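Local atomic coordinates of amino Transferase (Eubacterium rectale, PDB entry 3ELE), a protein that probably transfers amino groups between amino acids and keto acids with the help of pyridoxal-5'-phosphate, as a class I and II aminotransferase. Residues I18-F22 with D39-G43; Y189-K195 with P231-Y236; I212-E218 with Y237-C243. One frame throughout, in Å; residues are numbered along the deposited sequence.

Contact 1. Residues I18-F22 with D39-G43; sequences IRELF and DFSIG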
# COMPACT_ATOMS: atom_id res chain seq x y z
N ILE A 18 17.02 5.14 15.52
CA ILE A 18 15.89 5.16 16.47
C ILE A 18 15.43 3.75 16.88
O ILE A 18 15.20 3.49 18.07
CB ILE A 18 14.67 5.95 15.91
CG1 ILE A 18 15.01 7.44 15.81
CG2 ILE A 18 13.45 5.84 16.82
CD1 ILE A 18 13.93 8.27 15.12
N ARG A 19 15.27 2.86 15.88
CA ARG A 19 14.88 1.46 16.11
C ARG A 19 15.94 0.72 16.90
O ARG A 19 15.63 -0.08 17.77
CB ARG A 19 14.62 0.72 14.79
N GLU A 20 17.21 1.00 16.59
CA GLU A 20 18.34 0.40 17.32
C GLU A 20 18.35 0.89 18.78
O GLU A 20 18.70 0.14 19.68
CB GLU A 20 19.66 0.79 16.65
CG GLU A 20 19.81 0.24 15.20
CD GLU A 20 20.50 -1.08 15.06
OE1 GLU A 20 21.19 -1.53 15.98
OE2 GLU A 20 20.34 -1.68 13.98
N LEU A 21 17.99 2.16 18.98
CA LEU A 21 17.86 2.74 20.32
C LEU A 21 16.72 2.04 21.07
O LEU A 21 16.90 1.66 22.23
CB LEU A 21 17.64 4.25 20.24
CG LEU A 21 17.66 5.05 21.54
CD1 LEU A 21 18.99 4.89 22.21
CD2 LEU A 21 17.37 6.53 21.26
N PHE A 22 15.58 1.83 20.40
CA PHE A 22 14.45 1.09 20.99
C PHE A 22 14.82 -0.34 21.42
O PHE A 22 14.50 -0.76 22.54
CB PHE A 22 13.22 1.06 20.06
CG PHE A 22 12.10 0.20 20.59
CD1 PHE A 22 11.31 0.66 21.64
CD2 PHE A 22 11.88 -1.09 20.09
CE1 PHE A 22 10.27 -0.14 22.18
CE2 PHE A 22 10.85 -1.90 20.60
CZ PHE A 22 10.04 -1.42 21.66
N ASP A 39 12.88 5.08 28.16
CA ASP A 39 12.79 5.06 26.72
C ASP A 39 11.79 6.08 26.17
O ASP A 39 10.57 5.85 26.22
CB ASP A 39 12.42 3.65 26.26
CG ASP A 39 12.34 3.50 24.76
OD1 ASP A 39 12.86 4.37 24.00
OD2 ASP A 39 11.74 2.47 24.35
N PHE A 40 12.35 7.17 25.61
CA PHE A 40 11.59 8.21 24.94
C PHE A 40 11.90 8.23 23.43
O PHE A 40 11.72 9.27 22.80
CB PHE A 40 11.93 9.60 25.51
CG PHE A 40 11.80 9.71 27.00
CD1 PHE A 40 10.59 10.04 27.61
CD2 PHE A 40 12.92 9.54 27.81
CE1 PHE A 40 10.49 10.17 28.99
CE2 PHE A 40 12.83 9.66 29.19
CZ PHE A 40 11.62 9.97 29.78
N SER A 41 12.31 7.09 22.85
CA SER A 41 12.74 7.04 21.44
C SER A 41 11.64 6.94 20.36
O SER A 41 11.29 7.95 19.76
CB SER A 41 13.79 5.92 21.24
OG SER A 41 13.22 4.64 21.41
N ILE A 42 11.09 5.75 20.11
CA ILE A 42 10.10 5.55 19.02
C ILE A 42 8.74 6.23 19.30
O ILE A 42 8.23 6.17 20.42
CB ILE A 42 9.91 4.03 18.61
CG1 ILE A 42 9.36 3.17 19.75
CG2 ILE A 42 11.25 3.45 18.08
CD1 ILE A 42 9.19 1.68 19.35
N GLY A 43 8.18 6.87 18.26
CA GLY A 43 6.93 7.61 18.34
C GLY A 43 5.65 6.84 18.03
O GLY A 43 4.89 7.26 17.16
O HOH W 1 13.14 0.17 24.65

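Contact 2. Residues Y189-K195 with P231-Y236; sequences YSEETIK and PFVTKY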
# COMPACT_ATOMS: atom_id res chain seq x y z
N TYR A 189 1.53 25.57 13.54
CA TYR A 189 1.57 26.83 12.77
C TYR A 189 0.30 27.65 12.98
O TYR A 189 -0.82 27.12 12.86
CB TYR A 189 1.83 26.61 11.28
CG TYR A 189 3.16 25.94 10.92
CD1 TYR A 189 4.34 26.18 11.64
CD2 TYR A 189 3.24 25.10 9.80
CE1 TYR A 189 5.56 25.57 11.28
CE2 TYR A 189 4.46 24.50 9.43
CZ TYR A 189 5.61 24.74 10.18
OH TYR A 189 6.79 24.13 9.82
N SER A 190 0.48 28.92 13.34
CA SER A 190 -0.61 29.85 13.58
C SER A 190 -1.25 30.26 12.26
O SER A 190 -0.65 30.09 11.20
CB SER A 190 -0.08 31.13 14.25
OG SER A 190 0.87 31.78 13.40
N GLU A 191 -2.45 30.83 12.35
CA GLU A 191 -3.15 31.37 11.18
C GLU A 191 -2.24 32.35 10.43
O GLU A 191 -2.19 32.33 9.20
CB GLU A 191 -4.44 32.09 11.58
CG GLU A 191 -5.30 32.46 10.39
CD GLU A 191 -6.56 33.24 10.74
OE1 GLU A 191 -6.52 34.13 11.64
OE2 GLU A 191 -7.58 32.99 10.07
N GLU A 192 -1.54 33.19 11.19
CA GLU A 192 -0.62 34.18 10.62
C GLU A 192 0.47 33.49 9.79
O GLU A 192 0.74 33.91 8.66
CB GLU A 192 -0.04 35.07 11.73
CG GLU A 192 0.87 36.19 11.24
CD GLU A 192 1.37 37.09 12.37
OE1 GLU A 192 0.65 37.28 13.38
OE2 GLU A 192 2.48 37.63 12.23
N THR A 193 1.07 32.44 10.33
CA THR A 193 2.10 31.66 9.62
C THR A 193 1.53 31.03 8.34
O THR A 193 2.16 31.12 7.28
CB THR A 193 2.69 30.58 10.54
OG1 THR A 193 3.38 31.23 11.61
CG2 THR A 193 3.65 29.67 9.81
N ILE A 194 0.34 30.44 8.44
CA ILE A 194 -0.35 29.83 7.30
C ILE A 194 -0.70 30.89 6.24
O ILE A 194 -0.53 30.62 5.05
CB ILE A 194 -1.61 28.99 7.75
CG1 ILE A 194 -1.21 27.81 8.69
CG2 ILE A 194 -2.41 28.48 6.54
CD1 ILE A 194 -0.23 26.74 8.08
N LYS A 195 -1.14 32.09 6.67
CA LYS A 195 -1.45 33.21 5.74
C LYS A 195 -0.19 33.74 5.03
O LYS A 195 -0.23 33.94 3.82
CB LYS A 195 -2.17 34.36 6.46
CG LYS A 195 -3.63 34.06 6.81
CD LYS A 195 -4.21 35.01 7.85
CE LYS A 195 -4.37 36.43 7.38
NZ LYS A 195 -4.94 37.31 8.47
N PRO A 231 -5.28 25.61 11.86
CA PRO A 231 -6.06 26.10 10.70
C PRO A 231 -6.20 25.08 9.56
O PRO A 231 -5.22 24.40 9.26
CB PRO A 231 -5.22 27.28 10.19
CG PRO A 231 -4.45 27.71 11.32
CD PRO A 231 -4.11 26.47 12.08
N PHE A 232 -7.37 25.00 8.93
CA PHE A 232 -7.58 24.09 7.81
C PHE A 232 -7.03 24.80 6.56
O PHE A 232 -7.65 25.72 6.02
CB PHE A 232 -9.04 23.64 7.65
CG PHE A 232 -9.15 22.31 6.96
CD1 PHE A 232 -8.94 21.13 7.68
CD2 PHE A 232 -9.37 22.23 5.60
CE1 PHE A 232 -9.00 19.90 7.04
CE2 PHE A 232 -9.43 21.01 4.97
CZ PHE A 232 -9.24 19.84 5.68
N VAL A 233 -5.88 24.31 6.09
CA VAL A 233 -5.03 24.99 5.09
C VAL A 233 -5.67 25.27 3.72
O VAL A 233 -5.31 26.27 3.07
CB VAL A 233 -3.68 24.24 4.91
CG1 VAL A 233 -2.72 25.00 3.96
CG2 VAL A 233 -3.00 24.04 6.26
N THR A 234 -6.61 24.41 3.31
CA THR A 234 -7.28 24.54 2.01
C THR A 234 -8.07 25.83 1.90
O THR A 234 -8.25 26.34 0.79
CB THR A 234 -8.21 23.33 1.69
OG1 THR A 234 -9.34 23.32 2.58
CG2 THR A 234 -7.41 21.99 1.77
N LYS A 235 -8.51 26.35 3.06
CA LYS A 235 -9.22 27.62 3.13
C LYS A 235 -8.35 28.84 2.89
O LYS A 235 -8.89 29.91 2.60
CB LYS A 235 -9.90 27.78 4.49
CG LYS A 235 -10.87 26.65 4.82
CD LYS A 235 -12.02 27.14 5.74
CE LYS A 235 -11.53 27.69 7.06
NZ LYS A 235 -12.68 27.96 7.98
N TYR A 236 -7.03 28.69 3.06
CA TYR A 236 -6.05 29.77 2.93
C TYR A 236 -5.25 29.75 1.62
O TYR A 236 -4.76 30.79 1.16
CB TYR A 236 -5.08 29.70 4.12
CG TYR A 236 -5.77 29.91 5.46
CD1 TYR A 236 -6.34 28.83 6.16
CD2 TYR A 236 -5.88 31.20 6.02
CE1 TYR A 236 -7.00 29.02 7.38
CE2 TYR A 236 -6.54 31.40 7.24
CZ TYR A 236 -7.09 30.31 7.92
OH TYR A 236 -7.74 30.51 9.11

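Contact 3. Residues I212-E218 with Y237-C243; sequences IFIIADE and YDNTLVC. With PLP (pyridoxal-5'-phosphate), chain E.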
# COMPACT_ATOMS: atom_id res chain seq x y z
N ILE A 212 2.81 26.02 -6.96
CA ILE A 212 3.66 25.40 -5.93
C ILE A 212 2.62 24.90 -4.95
O ILE A 212 1.91 25.70 -4.33
CB ILE A 212 4.62 26.38 -5.24
CG1 ILE A 212 5.57 27.04 -6.24
CG2 ILE A 212 5.44 25.66 -4.15
CD1 ILE A 212 6.35 28.21 -5.68
N PHE A 213 2.50 23.58 -4.83
CA PHE A 213 1.55 22.99 -3.89
C PHE A 213 1.98 23.06 -2.45
O PHE A 213 3.16 23.13 -2.16
CB PHE A 213 1.24 21.54 -4.26
CG PHE A 213 0.36 21.44 -5.44
CD1 PHE A 213 0.89 21.52 -6.73
CD2 PHE A 213 -1.03 21.37 -5.27
CE1 PHE A 213 0.05 21.49 -7.83
CE2 PHE A 213 -1.87 21.34 -6.35
CZ PHE A 213 -1.34 21.40 -7.63
N ILE A 214 0.99 23.11 -1.55
CA ILE A 214 1.21 22.88 -0.13
C ILE A 214 0.81 21.41 0.01
O ILE A 214 -0.25 21.02 -0.45
CB ILE A 214 0.32 23.73 0.80
CG1 ILE A 214 0.81 25.17 0.88
CG2 ILE A 214 0.30 23.16 2.26
CD1 ILE A 214 -0.06 26.10 1.78
N ILE A 215 1.70 20.58 0.56
CA ILE A 215 1.41 19.19 0.87
C ILE A 215 1.33 19.21 2.38
O ILE A 215 2.35 19.35 3.03
CB ILE A 215 2.49 18.20 0.34
CG1 ILE A 215 2.62 18.31 -1.18
CG2 ILE A 215 2.17 16.76 0.71
CD1 ILE A 215 3.68 19.30 -1.62
N ALA A 216 0.10 19.13 2.91
CA ALA A 216 -0.19 19.21 4.34
C ALA A 216 -0.25 17.82 4.95
O ALA A 216 -1.23 17.09 4.73
CB ALA A 216 -1.52 19.96 4.58
N ASP A 217 0.76 17.49 5.76
CA ASP A 217 0.89 16.20 6.44
C ASP A 217 0.23 16.36 7.80
O ASP A 217 0.88 16.80 8.75
CB ASP A 217 2.39 15.84 6.56
CG ASP A 217 2.63 14.45 7.05
OD1 ASP A 217 1.70 13.62 7.02
OD2 ASP A 217 3.78 14.17 7.43
N GLU A 218 -1.04 15.97 7.89
CA GLU A 218 -1.88 16.23 9.09
C GLU A 218 -2.28 15.11 10.05
O GLU A 218 -3.33 15.24 10.71
CB GLU A 218 -3.18 16.88 8.61
CG GLU A 218 -2.99 18.14 7.82
CD GLU A 218 -4.21 19.02 7.88
OE1 GLU A 218 -5.34 18.48 7.94
OE2 GLU A 218 -4.03 20.25 7.92
N TYR A 237 -5.09 28.56 1.04
CA TYR A 237 -4.33 28.36 -0.16
C TYR A 237 -5.07 27.37 -1.07
O TYR A 237 -5.42 26.26 -0.66
CB TYR A 237 -2.93 27.85 0.22
CG TYR A 237 -1.94 27.89 -0.93
CD1 TYR A 237 -1.51 29.11 -1.45
CD2 TYR A 237 -1.42 26.72 -1.47
CE1 TYR A 237 -0.60 29.17 -2.51
CE2 TYR A 237 -0.50 26.78 -2.55
CZ TYR A 237 -0.10 28.00 -3.06
OH TYR A 237 0.79 28.07 -4.10
N ASP A 238 -5.31 27.79 -2.31
CA ASP A 238 -6.08 26.98 -3.26
C ASP A 238 -5.41 25.65 -3.60
O ASP A 238 -6.01 24.59 -3.41
CB ASP A 238 -6.39 27.80 -4.52
CG ASP A 238 -7.47 28.85 -4.31
OD1 ASP A 238 -8.19 28.85 -3.28
OD2 ASP A 238 -7.62 29.68 -5.21
N ASN A 239 -4.15 25.72 -4.02
CA ASN A 239 -3.34 24.52 -4.38
C ASN A 239 -2.75 23.82 -3.15
O ASN A 239 -1.57 23.84 -2.90
CB ASN A 239 -2.28 24.90 -5.42
CG ASN A 239 -2.89 25.28 -6.76
OD1 ASN A 239 -3.68 24.53 -7.31
ND2 ASN A 239 -2.51 26.44 -7.29
N THR A 240 -3.63 23.17 -2.40
CA THR A 240 -3.27 22.45 -1.20
C THR A 240 -3.79 21.04 -1.33
O THR A 240 -4.96 20.85 -1.70
CB THR A 240 -3.92 23.09 0.02
OG1 THR A 240 -3.49 24.44 0.13
CG2 THR A 240 -3.62 22.31 1.37
N LEU A 241 -2.92 20.07 -1.07
CA LEU A 241 -3.24 18.65 -0.98
C LEU A 241 -3.10 18.31 0.49
O LEU A 241 -2.10 18.69 1.10
CB LEU A 241 -2.26 17.81 -1.80
CG LEU A 241 -2.40 17.94 -3.32
CD1 LEU A 241 -1.15 17.43 -4.06
CD2 LEU A 241 -3.68 17.22 -3.78
N VAL A 242 -4.12 17.66 1.07
CA VAL A 242 -4.10 17.27 2.49
C VAL A 242 -3.93 15.76 2.58
O VAL A 242 -4.63 15.03 1.89
CB VAL A 242 -5.35 17.74 3.26
CG1 VAL A 242 -5.29 17.27 4.73
CG2 VAL A 242 -5.49 19.28 3.18
N CYS A 243 -2.96 15.33 3.39
CA CYS A 243 -2.64 13.94 3.66
C CYS A 243 -3.00 13.72 5.11
O CYS A 243 -2.49 14.42 6.00
CB CYS A 243 -1.15 13.65 3.44
SG CYS A 243 -0.65 13.88 1.73
N1 PLP E . 3.84 12.03 9.05
C2 PLP E . 4.44 12.27 10.29
C2A PLP E . 4.94 13.64 10.61
C3 PLP E . 4.54 11.23 11.24
O3 PLP E . 5.11 11.46 12.47
C4 PLP E . 4.07 9.93 10.93
C4A PLP E . 4.61 8.81 11.80
O4A PLP E . 5.68 8.28 11.52
C5 PLP E . 3.46 9.72 9.66
C6 PLP E . 3.35 10.77 8.72
C5A PLP E . 2.95 8.36 9.21
O4P PLP E . 1.61 8.14 9.51
P PLP E . 0.94 6.79 8.95
O1P PLP E . -0.50 7.04 8.61
O2P PLP E . 0.95 5.75 10.04
O3P PLP E . 1.66 6.26 7.75

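Contact 1. Residues I18-F22 with D39-G43
Helix-on-loop packing, mainly apolar and closed by one water bridge, joins Ile18, Leu21 and Phe22 of helix 17-32 to Asp39, Ser41 and Ile42, in and just after the short strand 38-39. Ile42 bridges Ile18 and Phe22. Its CD1 sits over one face of the Phe22 ring, 3.5 Å from the centroid and 19° off the normal, a CH-pi contact displaced toward the CD1 rim of that ring. Ile42 CG2 meets Ile18 CG2 at 3.5 Å, tighter than usual for two methyls. With CG1 set between backbone N and carbonyl carbon (chi1 63°), Ile42 turns CG1 and CD1 to the Phe22 ring while CG2 wedges between Ile18 CG2 and Phe22 CB. Leu21 CD2 lies against Ser41 CB at 3.6 Å and also packs on Val360. At the ring edge stands Asp39 OD2, its carboxylate turned 41° from the ring. The other oxygen, OD1, closes an Asx turn by accepting from Ser41 N, above the carboxylate plane, and takes Ser41 OG on its syn lone pair at 2.6 Å. A water donates to both Phe22 O and Asp39 OD2. No direct hydrogen bond crosses the contact: Asp39 spends one oxygen on shaping its own loop and reaches the helix backbone through water, so the direct contact is chiefly carbon packing.

Contact 2. Residues Y189-K195 with P231-Y236
Ile194, on the first turn of helix 191-208, is the apolar centre, facing Pro231, Val233 and Tyr236 of the loop that leads to strand 240-245. Three of its side-chain carbons take different partners: CG1 approaches Pro231 CG, CD1 reaches Val233 CG2 at 4.3 Å, and CG2, anti to the backbone N (chi1 -62° for the other branch), meets Tyr236 CB at 3.8 Å. Ile178 of strand 173-178 touches both Ile194 and Val233, so the group continues into the central sheet. Pro231 lies against the start of the helix, its CD 3.4 Å from Tyr189 O and its CG 3.8 Å from Glu191 N. Farther out, the CG methylene of Lys195 rests 3.7 Å from Tyr236 CD2. At the rim the extended Glu191 chain crosses the tyrosine at about a right angle, with carboxylate and ring planes 78° apart. Tyr236 OH donates to Glu191 OE2 at 2.7 Å, reaching it on the anti side and 24° out of the carboxylate plane. Replacing Tyr236 by an alanine would probably leave Glu191 OE2 without this donor and open a gap beside Ile194 CG2 and Lys195 CG. Carbon contacts thus hold the inner part of the helix start, while a single short bond from a neutral phenol gives the exposed Glu191 carboxylate a fixed partner at the edge.

Contact 3. Residues I212-E218 with Y237-C243
Two neighbouring parallel strands of the central mixed sheet, 213-217 and 240-245, pair here and run toward the pyridoxal-5'-phosphate site. The axes of 213-217 and 240-243 approach to 4.8 Å, with 16° between their directions. The ladder goes from Ile214 N to Asn239 O, Leu241 N to Ile214 O, Ala216 N to Leu241 O, Cys243 N to Ala216 O and Glu218 N to Cys243 O, all at 2.8-3.0 Å; the Ala216 N bond is nearly straight, at 177°. Ahead of strand 240-245, Tyr237 OH donates to Ile212 O at 2.6 Å in the carbonyl plane, and the ring packs obliquely on Ile214 CD1. Tyr237 CG stands anti to its own N (chi1 -168°), which swings the phenol across to the other segment. Asn239, centre of an inverse gamma turn, lays CB over the Phe213 ring face, while its OD1 accepts from Tyr267 N. Ile214, Thr240, Ala216 and Val242 line one face of the sheet; Ile215, Leu241, Asp217 and Cys243 line the other, where Cys243 SG meets Ile215 CG2 and helix 108-119 packs. Glu218 OE1, in a salt bridge with Arg221, comes within 3.4 Å of Val242 CG1. At the end of strand 213-217, Asp217 OD2 lies 2.7 Å from PLP N1 and is hydrogen-bonded to Tyr137 OH; the carboxylate so close to N1 is likely to stabilise a protonated pyridine nitrogen. A strand-end aspartate facing the pyridine nitrogen is typical of the fold type I PLP-dependent aminotransferases.

Contact 1 closes before the others begin and lies across the chain's centre from them, its centre about 32 Å from that of contact 2 and about 30 Å from that of contact 3. It packs helix 17-32 on the end of strand 38-39, which pairs with 357-358, and on the following loop, away from the central seven-stranded sheet. Contacts 2 and 3 alternate along the chain, with centres about 11 Å apart: helix 191-208 leads to strand 213-217, and loop 231-236 runs straight into 237-243. They touch directly, Val233 CG1 meeting Ile214 CD1 at 3.6 Å, so contact 2 packs helix and loop against the sheet that carries the cofactor-binding aspartate of contact 3.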